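Local atomic coordinates of PLP-Dependent L-Arginine Hydroxylase MppP (Streptomyces wadayamensis, PDB entry 6C9B), a protein that uses pyridoxal 5'-phosphate to oxidise L-arginine, giving 4-hydroxy-2-ketoarginine and 2-ketoarginine as products. Residues Ala109-Thr114 and Val132-Leu137; Val155-Asn160 and Leu187-Arg192; Gly163-Glu168 and Asp195-Tyr200. All coordinates share one frame; numbering follows the deposited sequence.

Contact 1 of 3, residues Ala109-Thr114 and Val132-Leu137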
loop_
_atom_site.group_PDB
_atom_site.type_symbol
_atom_site.label_atom_id
_atom_site.label_comp_id
_atom_site.label_asym_id
_atom_site.label_seq_id
_atom_site.Cartn_x
_atom_site.Cartn_y
_atom_site.Cartn_z
ATOM N N ALA B 109 22.965 8.517 4.447
ATOM C CA ALA B 109 23.726 7.556 5.237
ATOM C C ALA B 109 22.736 6.557 5.822
ATOM O O ALA B 109 21.725 6.956 6.411
ATOM C CB ALA B 109 24.518 8.272 6.330
ATOM N N LEU B 110 22.984 5.258 5.596
ATOM C CA LEU B 110 22.050 4.208 5.952
ATOM C C LEU B 110 22.759 3.096 6.711
ATOM O O LEU B 110 23.845 2.658 6.312
ATOM C CB LEU B 110 21.389 3.616 4.706
ATOM C CG LEU B 110 20.436 2.453 4.896
ATOM C CD1 LEU B 110 19.231 2.818 5.738
ATOM C CD2 LEU B 110 19.964 1.997 3.559
ATOM N N VAL B 111 22.159 2.667 7.821
ATOM C CA VAL B 111 22.763 1.575 8.589
ATOM C C VAL B 111 22.875 0.319 7.725
ATOM O O VAL B 111 22.022 0.027 6.878
ATOM C CB VAL B 111 21.968 1.311 9.880
ATOM C CG1 VAL B 111 20.530 0.849 9.582
ATOM C CG2 VAL B 111 22.700 0.300 10.747
ATOM N N HIS B 112 23.969 -0.415 7.918
ATOM C CA HIS B 112 24.295 -1.572 7.104
ATOM C C HIS B 112 24.777 -2.659 8.060
ATOM O O HIS B 112 25.685 -2.408 8.860
ATOM C CB HIS B 112 25.390 -1.195 6.100
ATOM C CG HIS B 112 25.803 -2.305 5.191
ATOM N ND1 HIS B 112 27.002 -2.981 5.331
ATOM C CD2 HIS B 112 25.193 -2.839 4.110
ATOM C CE1 HIS B 112 27.097 -3.894 4.379
ATOM N NE2 HIS B 112 26.017 -3.827 3.625
ATOM N N PRO B 113 24.197 -3.865 8.030
ATOM C CA PRO B 113 23.075 -4.320 7.217
ATOM C C PRO B 113 21.764 -3.751 7.707
ATOM O O PRO B 113 21.680 -3.230 8.831
ATOM C CB PRO B 113 23.119 -5.835 7.404
ATOM C CG PRO B 113 23.575 -5.965 8.844
ATOM C CD PRO B 113 24.630 -4.895 8.995
ATOM N N THR B 114 20.732 -3.849 6.873
ATOM C CA THR B 114 19.369 -3.570 7.308
ATOM C C THR B 114 18.435 -4.235 6.308
ATOM O O THR B 114 18.870 -4.804 5.303
ATOM C CB THR B 114 19.114 -2.058 7.492
ATOM O OG1 THR B 114 17.978 -1.866 8.360
ATOM C CG2 THR B 114 18.906 -1.331 6.190
ATOM N N VAL B 132 26.685 2.841 6.795
ATOM C CA VAL B 132 27.261 3.044 8.124
ATOM C C VAL B 132 27.148 1.724 8.866
ATOM O O VAL B 132 26.037 1.257 9.136
ATOM C CB VAL B 132 26.557 4.161 8.902
ATOM C CG1 VAL B 132 27.282 4.423 10.213
ATOM C CG2 VAL B 132 26.493 5.426 8.069
ATOM N N GLU B 133 28.296 1.097 9.150
ATOM C CA GLU B 133 28.273 -0.172 9.860
ATOM C C GLU B 133 27.786 0.051 11.283
ATOM O O GLU B 133 27.929 1.138 11.850
ATOM C CB GLU B 133 29.666 -0.812 9.904
ATOM C CG GLU B 133 30.231 -1.155 8.535
ATOM C CD GLU B 133 29.505 -2.318 7.852
ATOM O OE1 GLU B 133 29.123 -3.307 8.530
ATOM O OE2 GLU B 133 29.342 -2.238 6.622
ATOM N N GLU B 134 27.265 -1.019 11.882
ATOM C CA GLU B 134 26.640 -0.880 13.189
ATOM C C GLU B 134 27.636 -0.409 14.236
ATOM O O GLU B 134 27.295 0.416 15.084
ATOM C CB GLU B 134 25.979 -2.195 13.604
ATOM C CG GLU B 134 24.751 -2.472 12.826
ATOM C CD GLU B 134 23.989 -3.662 13.318
ATOM O OE1 GLU B 134 24.645 -4.728 13.475
ATOM O OE2 GLU B 134 22.758 -3.513 13.535
ATOM N N ASP B 135 28.886 -0.909 14.201
ATOM C CA ASP B 135 29.850 -0.491 15.206
ATOM C C ASP B 135 30.086 1.005 15.145
ATOM O O ASP B 135 30.170 1.667 16.188
ATOM C CB ASP B 135 31.165 -1.221 15.015
ATOM C CG ASP B 135 31.155 -2.597 15.628
ATOM O OD1 ASP B 135 30.186 -2.905 16.357
ATOM O OD2 ASP B 135 32.108 -3.358 15.367
ATOM N N ALA B 136 30.199 1.555 13.931
ATOM C CA ALA B 136 30.383 2.996 13.778
ATOM C C ALA B 136 29.166 3.771 14.264
ATOM O O ALA B 136 29.302 4.807 14.937
ATOM C CB ALA B 136 30.678 3.336 12.307
ATOM N N LEU B 137 27.968 3.302 13.920
ATOM C CA LEU B 137 26.744 4.018 14.272
ATOM C C LEU B 137 26.539 4.100 15.781
ATOM O O LEU B 137 26.156 5.146 16.321
ATOM C CB LEU B 137 25.549 3.307 13.637
ATOM C CG LEU B 137 24.175 3.850 14.009
ATOM C CD1 LEU B 137 24.024 5.250 13.493
ATOM C CD2 LEU B 137 23.079 2.932 13.425
HETATM O O HOH W 1 27.463 -3.651 10.452
#

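Contact 2 of 3, residues Val155-Asn160 and Leu187-Arg192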
loop_
_atom_site.group_PDB
_atom_site.type_symbol
_atom_site.label_atom_id
_atom_site.label_comp_id
_atom_site.label_asym_id
_atom_site.label_seq_id
_atom_site.Cartn_x
_atom_site.Cartn_y
_atom_site.Cartn_z
ATOM N N VAL B 155 18.270 5.270 10.296
ATOM C CA VAL B 155 18.597 4.203 11.240
ATOM C C VAL B 155 17.361 3.353 11.496
ATOM O O VAL B 155 16.298 3.870 11.863
ATOM C CB VAL B 155 19.134 4.746 12.577
ATOM C CG1 VAL B 155 19.451 3.575 13.551
ATOM C CG2 VAL B 155 20.381 5.580 12.360
ATOM N N THR B 156 17.508 2.053 11.298
ATOM C CA THR B 156 16.498 1.078 11.676
ATOM C C THR B 156 16.806 0.636 13.101
ATOM O O THR B 156 17.919 0.168 13.377
ATOM C CB THR B 156 16.568 -0.098 10.708
ATOM O OG1 THR B 156 16.489 0.389 9.361
ATOM C CG2 THR B 156 15.439 -1.102 10.959
ATOM N N THR B 157 15.851 0.817 14.019
ATOM C CA THR B 157 16.097 0.455 15.417
ATOM C C THR B 157 14.806 0.025 16.095
ATOM O O THR B 157 13.804 0.753 16.067
ATOM C CB THR B 157 16.753 1.597 16.205
ATOM O OG1 THR B 157 16.904 1.172 17.568
ATOM C CG2 THR B 157 15.918 2.898 16.157
ATOM N N PRO B 158 14.774 -1.180 16.686
ATOM C CA PRO B 158 15.791 -2.236 16.637
ATOM C C PRO B 158 16.071 -2.637 15.215
ATOM O O PRO B 158 15.171 -2.634 14.359
ATOM C CB PRO B 158 15.160 -3.380 17.435
ATOM C CG PRO B 158 14.145 -2.709 18.304
ATOM C CD PRO B 158 13.602 -1.596 17.460
ATOM N N ASN B 159 17.329 -2.935 14.917
ATOM C CA ASN B 159 17.643 -3.215 13.528
ATOM C C ASN B 159 17.090 -4.574 13.138
ATOM O O ASN B 159 16.959 -5.492 13.961
ATOM C CB ASN B 159 19.141 -3.166 13.264
ATOM C CG ASN B 159 19.472 -3.023 11.766
ATOM O OD1 ASN B 159 18.585 -2.742 10.907
ATOM N ND2 ASN B 159 20.737 -3.199 11.435
ATOM N N ASN B 160 16.751 -4.671 11.881
ATOM C CA ASN B 160 16.404 -5.916 11.191
ATOM C C ASN B 160 17.539 -6.116 10.213
ATOM O O ASN B 160 17.672 -5.315 9.280
ATOM C CB ASN B 160 15.070 -5.753 10.468
ATOM C CG ASN B 160 14.649 -6.972 9.723
ATOM O OD1 ASN B 160 15.352 -7.985 9.682
ATOM N ND2 ASN B 160 13.459 -6.906 9.172
ATOM N N LEU B 187 14.123 7.430 11.291
ATOM C CA LEU B 187 14.162 6.191 12.034
ATOM C C LEU B 187 13.081 5.262 11.516
ATOM O O LEU B 187 11.960 5.702 11.250
ATOM C CB LEU B 187 13.919 6.402 13.531
ATOM C CG LEU B 187 14.804 7.389 14.266
ATOM C CD1 LEU B 187 14.378 7.393 15.717
ATOM C CD2 LEU B 187 16.242 7.003 14.101
ATOM N N ASP B 188 13.427 3.976 11.375
ATOM C CA ASP B 188 12.457 2.916 11.086
ATOM C C ASP B 188 12.383 2.040 12.331
ATOM O O ASP B 188 13.361 1.371 12.687
ATOM C CB ASP B 188 12.873 2.112 9.856
ATOM C CG ASP B 188 11.967 0.927 9.583
ATOM O OD1 ASP B 188 11.297 0.417 10.521
ATOM O OD2 ASP B 188 11.942 0.477 8.420
ATOM N N THR B 189 11.226 2.039 12.985
ATOM C CA THR B 189 11.068 1.420 14.307
ATOM C C THR B 189 10.069 0.261 14.293
ATOM O O THR B 189 9.399 -0.014 15.293
ATOM C CB THR B 189 10.668 2.487 15.326
ATOM O OG1 THR B 189 9.477 3.146 14.902
ATOM C CG2 THR B 189 11.778 3.543 15.445
ATOM N N SER B 190 10.007 -0.470 13.176
ATOM C CA SER B 190 9.113 -1.614 13.046
ATOM C C SER B 190 9.229 -2.604 14.203
ATOM O O SER B 190 8.218 -3.178 14.636
ATOM C CB SER B 190 9.420 -2.332 11.732
ATOM O OG SER B 190 8.611 -3.490 11.603
ATOM N N PHE B 191 10.447 -2.864 14.665
ATOM C CA PHE B 191 10.675 -3.877 15.683
ATOM C C PHE B 191 10.565 -3.311 17.101
ATOM O O PHE B 191 10.878 -4.019 18.060
ATOM C CB PHE B 191 12.056 -4.521 15.497
ATOM C CG PHE B 191 12.140 -5.595 14.425
ATOM C CD1 PHE B 191 11.051 -5.977 13.669
ATOM C CD2 PHE B 191 13.353 -6.260 14.225
ATOM C CE1 PHE B 191 11.171 -7.002 12.707
ATOM C CE2 PHE B 191 13.476 -7.254 13.284
ATOM C CZ PHE B 191 12.371 -7.635 12.526
ATOM N N ARG B 192 10.128 -2.060 17.247
ATOM C CA ARG B 192 10.090 -1.404 18.551
ATOM C C ARG B 192 9.431 -2.281 19.612
ATOM O O ARG B 192 9.945 -2.420 20.725
ATOM C CB ARG B 192 9.350 -0.070 18.458
ATOM C CG ARG B 192 9.405 0.713 19.768
ATOM C CD ARG B 192 8.441 1.883 19.778
ATOM N NE ARG B 192 8.772 2.970 18.852
ATOM C CZ ARG B 192 9.742 3.860 19.031
ATOM N NH1 ARG B 192 9.870 4.847 18.161
ATOM N NH2 ARG B 192 10.599 3.766 20.047
HETATM O O HOH W 2 12.858 -1.537 13.621
#

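Contact 3 of 3, residues Gly163-Glu168 and Asp195-Tyr200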
loop_
_atom_site.group_PDB
_atom_site.type_symbol
_atom_site.label_atom_id
_atom_site.label_comp_id
_atom_site.label_asym_id
_atom_site.label_seq_id
_atom_site.Cartn_x
_atom_site.Cartn_y
_atom_site.Cartn_z
ATOM N N GLY B 163 18.714 -7.021 15.461
ATOM C CA GLY B 163 18.109 -6.674 16.737
ATOM C C GLY B 163 18.790 -5.564 17.505
ATOM O O GLY B 163 18.374 -5.266 18.630
ATOM N N ARG B 164 19.844 -4.967 16.966
ATOM C CA ARG B 164 20.606 -4.000 17.732
ATOM C C ARG B 164 19.774 -2.751 17.947
ATOM O O ARG B 164 19.175 -2.228 17.005
ATOM C CB ARG B 164 21.899 -3.666 16.990
ATOM C CG ARG B 164 23.004 -3.101 17.856
ATOM C CD ARG B 164 24.332 -3.805 17.555
ATOM N NE ARG B 164 25.471 -3.014 18.025
ATOM C CZ ARG B 164 26.686 -3.030 17.483
ATOM N NH1 ARG B 164 26.965 -3.803 16.436
ATOM N NH2 ARG B 164 27.629 -2.248 17.991
ATOM N N VAL B 165 19.775 -2.242 19.172
ATOM C CA VAL B 165 18.927 -1.116 19.554
ATOM C C VAL B 165 19.796 0.122 19.713
ATOM O O VAL B 165 20.775 0.109 20.468
ATOM C CB VAL B 165 18.183 -1.404 20.865
ATOM C CG1 VAL B 165 17.409 -0.191 21.335
ATOM C CG2 VAL B 165 17.249 -2.582 20.696
ATOM N N LEU B 166 19.379 1.214 19.085
ATOM C CA LEU B 166 20.061 2.487 19.270
ATOM C C LEU B 166 19.694 3.026 20.644
ATOM O O LEU B 166 18.531 3.354 20.899
ATOM C CB LEU B 166 19.658 3.450 18.160
ATOM C CG LEU B 166 20.453 4.734 18.034
ATOM C CD1 LEU B 166 21.844 4.435 17.502
ATOM C CD2 LEU B 166 19.698 5.686 17.112
ATOM N N ALA B 167 20.674 3.072 21.540
ATOM C CA ALA B 167 20.451 3.507 22.913
ATOM C C ALA B 167 20.163 5.010 22.963
ATOM O O ALA B 167 20.539 5.778 22.069
ATOM C CB ALA B 167 21.665 3.183 23.764
ATOM N N GLU B 168 19.484 5.414 24.038
ATOM C CA GLU B 168 18.988 6.781 24.158
ATOM C C GLU B 168 20.121 7.779 24.058
ATOM O O GLU B 168 19.981 8.822 23.418
ATOM C CB GLU B 168 18.230 6.950 25.481
ATOM C CG GLU B 168 17.652 8.358 25.684
ATOM C CD GLU B 168 16.704 8.489 26.854
ATOM O OE1 GLU B 168 16.265 9.640 27.094
ATOM O OE2 GLU B 168 16.403 7.474 27.532
ATOM N N ASP B 195 11.429 -5.101 21.959
ATOM C CA ASP B 195 12.567 -4.895 22.848
ATOM C C ASP B 195 12.325 -3.665 23.719
ATOM O O ASP B 195 12.271 -2.543 23.209
ATOM C CB ASP B 195 13.851 -4.751 22.028
ATOM C CG ASP B 195 15.100 -4.906 22.870
ATOM O OD1 ASP B 195 15.053 -4.571 24.077
ATOM O OD2 ASP B 195 16.113 -5.384 22.313
ATOM N N ALA B 196 12.179 -3.892 25.031
ATOM C CA ALA B 196 11.927 -2.813 25.982
ATOM C C ALA B 196 13.044 -1.780 25.991
ATOM O O ALA B 196 12.819 -0.635 26.408
ATOM C CB ALA B 196 11.749 -3.403 27.385
ATOM N N ALA B 197 14.238 -2.149 25.526
ATOM C CA ALA B 197 15.318 -1.173 25.412
ATOM C C ALA B 197 14.979 -0.078 24.406
ATOM O O ALA B 197 15.600 0.991 24.430
ATOM C CB ALA B 197 16.620 -1.863 24.996
ATOM N N ALA B 198 14.017 -0.319 23.522
ATOM C CA ALA B 198 13.580 0.677 22.561
ATOM C C ALA B 198 12.331 1.414 23.007
ATOM O O ALA B 198 11.710 2.095 22.182
ATOM C CB ALA B 198 13.327 0.024 21.194
ATOM N N HIS B 199 11.931 1.284 24.278
ATOM C CA HIS B 199 10.693 1.897 24.746
ATOM C C HIS B 199 10.922 3.182 25.517
ATOM O O HIS B 199 9.960 3.757 26.025
ATOM C CB HIS B 199 9.898 0.920 25.605
ATOM C CG HIS B 199 9.446 -0.293 24.854
ATOM N ND1 HIS B 199 8.713 -1.307 25.441
ATOM C CD2 HIS B 199 9.650 -0.664 23.566
ATOM C CE1 HIS B 199 8.500 -2.255 24.541
ATOM N NE2 HIS B 199 9.047 -1.882 23.394
ATOM N N TYR B 200 12.156 3.671 25.593
ATOM C CA TYR B 200 12.339 5.043 26.027
ATOM C C TYR B 200 11.730 5.968 24.979
ATOM O O TYR B 200 11.573 5.596 23.814
ATOM C CB TYR B 200 13.815 5.342 26.248
ATOM C CG TYR B 200 14.669 5.363 25.004
ATOM C CD1 TYR B 200 14.761 6.519 24.231
ATOM C CD2 TYR B 200 15.403 4.248 24.605
ATOM C CE1 TYR B 200 15.566 6.567 23.107
ATOM C CE2 TYR B 200 16.203 4.282 23.456
ATOM C CZ TYR B 200 16.256 5.453 22.718
ATOM O OH TYR B 200 17.047 5.555 21.609
HETATM O O HOH W 3 16.458 -6.675 19.943
#

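Contact 1 of 3, residues Ala109-Thr114 and Val132-Leu137
His-112 and Glu-133 run alongside each other in the same direction from adjacent parallel chain segments, yet their flat ends are turned strongly against each other, the ring and carboxylate planes standing 79° apart. His-112 ND1 donates to Glu-133 OE2 over 2.8 Å, reaching that oxygen on its syn side but tilted out of the carboxylate plane. The glutamate chain is bent at chi2 (-70°), which sets CD beside the imidazole edge. Its other oxygen, OE1, accepts a hydrogen bond from a water that also donates to His-112 O and accepts from Glu-134 N, tying His-112 to the start of the helix for which Glu-133 is the N-cap.

On the sheet face that carries Val-111 and Val-132, contacts are apolar. Val-111 CG2 meets Leu-137 CD2 at 3.8 Å, the two side chains crossing obliquely, while Val-132 CG2 rests on Ala-109 CB at 3.9 Å. The backbones are joined by Val-132 N to Leu-110 O and His-112 N to Val-132 O, both 2.9 Å. Trp-341 packs edge-to-face with the His-112 ring. The arrangement is that of a beta-alpha-beta unit (107-112, 116-124, 128-133) at one border of the large aminotransferase sheet.

Contact 2 of 3, residues Val155-Asn160 and Leu187-Arg192
Phe-191 leans against the loop Pro-158 to Asn-160, and its side chain can be followed atom by atom. CB comes first, 3.8 Å from Pro-158 CB. The first torsion (chi1 -80°) sets CG beside the backbone N, and further out CD2 lies near Asn-159 O, at 3.7 Å. Next, CE2 touches Asn-160 CB at 3.6 Å. At the tip, CZ lies 3.6 Å from Asn-160 ND2; the amide and ring planes are only 23° apart, although the two side chains cross at a slant. The ring thus packs against the amide whose ND2 hydrogen-bonds both O11 of the bound product, 4-hydroxy-2-ketoarginine, and O3 of the cofactor-bearing residue at position 221. Pro-158, which follows a cis peptide bond, also brings its CD to 3.5 Å from Phe-191 C.

One water joins the two loops, donating to Pro-158 O and Asp-188 O and accepting from Phe-191 N. The strands that launch the two loops pair in parallel: Asp-188 N bonds Val-155 O and Thr-157 N bonds Asp-188 O. Asp-188 OD1 then accepts from Ser-190 N at 3.1 Å, an Asx turn that overlaps the type I turn from Thr-189 to Arg-192. Loops leaving the C-terminal ends of adjacent parallel strands, here of the unit 152-156, 168-181, 184-188, form the active-site edge typical of this aminotransferase fold.

Contact 3 of 3, residues Gly163-Glu168 and Asp195-Tyr200
Tyr-200 reaches across from its loop to Leu-166 and Glu-168, and two kinds of interaction hold its ring. The first is a hydrogen bond: Tyr-200 OH donates to Leu-166 O over 2.7 Å, with the carbonyl oxygen lying at the ring edge, in the ring plane. The second is packing over a face. Glu-168 CB sits 3.5 Å from the centroid of the Tyr-200 ring and 9° off the normal, a CH-pi contact, and the rest of the glutamate continues over the ring, with CG 3.7 Å from Tyr-200 CD1. The glutamate and tyrosine side chains run antiparallel past one another, the carboxylate plane nearly parallel to the ring (8° apart). Glu-168 is extended, with CG anti to the backbone N (chi1 -179°), and OE2 ends 3.6 Å from Tyr-200 CB; OE1 forms a salt bridge with Arg-172 in the same helix.

Apolar contact centres on Val-165 CG1, which lies 4.1 Å from both Ala-197 CB and Ala-198 CB. The other methyl, Val-165 CG2, makes a van der Waals approach to a carboxylate oxygen, Asp-195 OD2, at 3.4 Å.

Polar contacts at this end pass through Asp-195. A water donates to its OD2 and to Gly-163 O, bridging the segments, while OD1 accepts from Ala-197 N at 2.9 Å in an Asx turn. Each carboxylate oxygen therefore has its own task, one shaping the local 3-10 turn and the other linking the loops.

Neither loop supplies a regular strand here, and side chains do most of the joining. A direct bond ties the hydroxyl to Leu-166 O while Glu-168 carbons pack on one face of the ring, and a water spans the far end; the chemistry implies a join between the loops preceding helices 168-181 and 202-209 that does not depend on paired backbones.

How the contacts relate
The three contacts run from the border of the large sheet inward, and contact 3 joins loops beyond contact 2. Contact 1 closes before the others open, whereas contacts 2 and 3 alternate along the chain, both joining the same two strand-to-helix connections. The centres of contacts 1 and 2 lie about 12 Å apart. Those of contacts 2 and 3 are about 9 Å apart, and those of contacts 1 and 3 about 16 Å. Strands 107-112 and 152-156 are neighbours, so the first two contacts share a sheet, with Asn-159 probably bonded to Pro-113 and Thr-114. Asp-135 and Arg-164 form a salt bridge between contacts 1 and 3. Successive beta-alpha-beta units thereby connect the sheet border to the product-binding loop at Asn-160.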